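Local coordinates for protein dihydroxyacetone kinase (Citrobacter freundii, PDB 1UN8) that phosphorylates dihydroxyacetone at the expense of ATP, yielding dihydroxyacetone phosphate for glycerol fermentation, and works as a homodimer, at residues A[266-271]-A[299-304]. Residues are numbered along the deposited sequence; the frame is centred on the assembly and turned at random.
Sequences VAEMAI and DMKGFS
M269 and F303 mark the nearest approach of the two backbones, their CA atoms 8.1 Å apart, where the first turns of helix 266-277 pass residues 301-304 of strand 301-309. At that spacing side chains alone bridge the gap. K301 sits at the centre of an inverse gamma turn, closed by a weak bond from G302 N to M300 O, and from there the chain straightens. The side chains of E268 and K301 cross at about a right angle; a glutamate suits the place because its long chain, extended beyond CG, presents two oxygens to different partners. The lysine is extended throughout, its CG anti to the backbone N (chi1 -177°), which brings the ammonium to the carboxylate of E268. Its NZ forms a salt bridge with E268 OE1 at 3.0 Å, arriving on the syn side of the carboxylate and 17° out of its plane. The strand belongs to the mixed sheet of the DhaK region, and the helix follows its neighbour 254-260, so the contact ties a helix start to the sheet at the dimer interface. S265 OG also bonds to OE1, OE2 accepts a hydrogen bond from F5 N of the second subunit, and K301 NZ also pairs with D299 OD2 and bonds to Q3 O of that subunit; with two acids beside it, the buried ammonium is probably kept charged. M269, flexible and unbranched, bends at chi2 and chi3 to bring CE within 3.6 Å of F303 CB, approaching the ring obliquely. The phenylalanine packs against V237 and M240 of helix 233-247, and stacks edge-to-face with F5 of the second subunit.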
ATOM      1  N   VAL A 266      -5.724  -2.980   1.120  1.00 36.28           N
ATOM      2  CA  VAL A 266      -6.107  -2.360   2.383  1.00 34.65           C
ATOM      3  C   VAL A 266      -7.228  -3.193   2.999  1.00 36.18           C
ATOM      4  O   VAL A 266      -7.275  -3.383   4.220  1.00 36.44           O
ATOM      5  CB  VAL A 266      -6.561  -0.892   2.160  1.00 34.37           C
ATOM      6  CG1 VAL A 266      -7.128  -0.307   3.438  1.00 33.04           C
ATOM      7  CG2 VAL A 266      -5.367  -0.053   1.680  1.00 31.39           C
ATOM      8  N   ALA A 267      -8.118  -3.702   2.155  1.00 35.03           N
ATOM      9  CA  ALA A 267      -9.216  -4.531   2.635  1.00 35.38           C
ATOM     10  C   ALA A 267      -8.631  -5.707   3.411  1.00 36.29           C
ATOM     11  O   ALA A 267      -8.991  -5.961   4.562  1.00 34.42           O
ATOM     12  CB  ALA A 267     -10.053  -5.041   1.455  1.00 32.91           C
ATOM     13  N   GLU A 268      -7.716  -6.422   2.765  1.00 37.53           N
ATOM     14  CA  GLU A 268      -7.078  -7.570   3.391  1.00 39.60           C
ATOM     15  C   GLU A 268      -6.415  -7.188   4.717  1.00 39.67           C
ATOM     16  O   GLU A 268      -6.548  -7.905   5.724  1.00 39.47           O
ATOM     17  CB  GLU A 268      -6.042  -8.178   2.441  1.00 39.66           C
ATOM     18  CG  GLU A 268      -6.636  -8.933   1.252  1.00 38.83           C
ATOM     19  CD  GLU A 268      -5.584  -9.327   0.231  1.00 39.42           C
ATOM     20  OE1 GLU A 268      -5.186  -8.470  -0.585  1.00 38.18           O
ATOM     21  OE2 GLU A 268      -5.145 -10.495   0.250  1.00 39.97           O
ATOM     22  N   MET A 269      -5.715  -6.057   4.718  1.00 38.70           N
ATOM     23  CA  MET A 269      -5.031  -5.594   5.923  1.00 38.34           C
ATOM     24  C   MET A 269      -6.014  -5.387   7.067  1.00 39.08           C
ATOM     25  O   MET A 269      -5.668  -5.614   8.222  1.00 39.75           O
ATOM     26  CB  MET A 269      -4.278  -4.301   5.640  1.00 37.67           C
ATOM     27  CG  MET A 269      -3.048  -4.497   4.770  1.00 39.60           C
ATOM     28  SD  MET A 269      -1.683  -5.321   5.616  1.00 43.22           S
ATOM     29  CE  MET A 269      -2.103  -6.968   5.369  1.00 45.91           C
ATOM     30  N   ALA A 270      -7.235  -4.963   6.738  1.00 37.83           N
ATOM     31  CA  ALA A 270      -8.269  -4.746   7.740  1.00 38.48           C
ATOM     32  C   ALA A 270      -8.702  -6.090   8.306  1.00 39.16           C
ATOM     33  O   ALA A 270      -8.839  -6.251   9.520  1.00 39.95           O
ATOM     34  CB  ALA A 270      -9.461  -4.026   7.131  1.00 37.88           C
ATOM     35  N   ILE A 271      -8.927  -7.051   7.421  1.00 39.70           N
ATOM     36  CA  ILE A 271      -9.311  -8.385   7.852  1.00 39.55           C
ATOM     37  C   ILE A 271      -8.224  -8.935   8.771  1.00 39.42           C
ATOM     38  O   ILE A 271      -8.518  -9.516   9.813  1.00 38.80           O
ATOM     39  CB  ILE A 271      -9.479  -9.326   6.655  1.00 39.16           C
ATOM     40  CG1 ILE A 271     -10.580  -8.798   5.740  1.00 42.95           C
ATOM     41  CG2 ILE A 271      -9.825 -10.733   7.130  1.00 39.48           C
ATOM     42  CD1 ILE A 271     -10.710  -9.557   4.419  1.00 43.84           C
ATOM     43  N   ASP A 299       6.779  -4.433  -3.622  1.00 34.98           N
ATOM     44  CA  ASP A 299       5.355  -4.753  -3.643  1.00 36.11           C
ATOM     45  C   ASP A 299       4.992  -6.155  -3.140  1.00 36.97           C
ATOM     46  O   ASP A 299       3.923  -6.684  -3.459  1.00 36.46           O
ATOM     47  CB  ASP A 299       4.801  -4.545  -5.052  1.00 38.55           C
ATOM     48  CG  ASP A 299       5.368  -5.526  -6.057  1.00 39.10           C
ATOM     49  OD1 ASP A 299       6.357  -6.212  -5.743  1.00 40.60           O
ATOM     50  OD2 ASP A 299       4.823  -5.600  -7.173  1.00 40.04           O
ATOM     51  N   MET A 300       5.872  -6.743  -2.337  1.00 37.52           N
ATOM     52  CA  MET A 300       5.641  -8.074  -1.786  1.00 37.76           C
ATOM     53  C   MET A 300       4.249  -8.222  -1.175  1.00 37.89           C
ATOM     54  O   MET A 300       3.875  -7.463  -0.283  1.00 38.38           O
ATOM     55  CB  MET A 300       6.692  -8.380  -0.719  1.00 38.82           C
ATOM     56  CG  MET A 300       6.613  -9.779  -0.130  1.00 39.07           C
ATOM     57  SD  MET A 300       8.187 -10.243   0.621  1.00 39.32           S
ATOM     58  CE  MET A 300       7.663 -10.399   2.292  1.00 42.08           C
ATOM     59  N   LYS A 301       3.487  -9.208  -1.636  1.00 37.63           N
ATOM     60  CA  LYS A 301       2.164  -9.397  -1.081  1.00 37.69           C
ATOM     61  C   LYS A 301       2.188 -10.240   0.186  1.00 38.08           C
ATOM     62  O   LYS A 301       1.834 -11.417   0.173  1.00 39.45           O
ATOM     63  CB  LYS A 301       1.215 -10.015  -2.107  1.00 38.04           C
ATOM     64  CG  LYS A 301      -0.205 -10.167  -1.567  1.00 40.36           C
ATOM     65  CD  LYS A 301      -1.285 -10.106  -2.637  1.00 39.74           C
ATOM     66  CE  LYS A 301      -2.655  -9.954  -1.957  1.00 41.86           C
ATOM     67  NZ  LYS A 301      -3.801  -9.769  -2.898  1.00 41.31           N
ATOM     68  N   GLY A 302       2.609  -9.614   1.282  1.00 38.20           N
ATOM     69  CA  GLY A 302       2.666 -10.281   2.574  1.00 37.11           C
ATOM     70  C   GLY A 302       2.571  -9.224   3.664  1.00 38.46           C
ATOM     71  O   GLY A 302       2.557  -8.022   3.365  1.00 39.27           O
ATOM     72  N   PHE A 303       2.506  -9.639   4.924  1.00 37.32           N
ATOM     73  CA  PHE A 303       2.433  -8.681   6.023  1.00 36.14           C
ATOM     74  C   PHE A 303       3.246  -9.225   7.176  1.00 35.94           C
ATOM     75  O   PHE A 303       3.591 -10.403   7.182  1.00 37.77           O
ATOM     76  CB  PHE A 303       0.974  -8.462   6.455  1.00 35.58           C
ATOM     77  CG  PHE A 303       0.330  -9.671   7.085  1.00 37.26           C
ATOM     78  CD1 PHE A 303       0.470  -9.922   8.457  1.00 37.48           C
ATOM     79  CD2 PHE A 303      -0.402 -10.574   6.308  1.00 35.67           C
ATOM     80  CE1 PHE A 303      -0.107 -11.055   9.046  1.00 35.70           C
ATOM     81  CE2 PHE A 303      -0.985 -11.713   6.884  1.00 34.91           C
ATOM     82  CZ  PHE A 303      -0.837 -11.954   8.253  1.00 36.45           C
ATOM     83  N   SER A 304       3.586  -8.375   8.138  1.00 36.01           N
ATOM     84  CA  SER A 304       4.331  -8.848   9.298  1.00 36.07           C
ATOM     85  C   SER A 304       3.665  -8.373  10.567  1.00 36.88           C
ATOM     86  O   SER A 304       2.964  -7.365  10.570  1.00 35.40           O
ATOM     87  CB  SER A 304       5.791  -8.399   9.217  1.00 36.42           C
ATOM     88  OG  SER A 304       5.892  -6.986   9.247  1.00 37.66           O
TER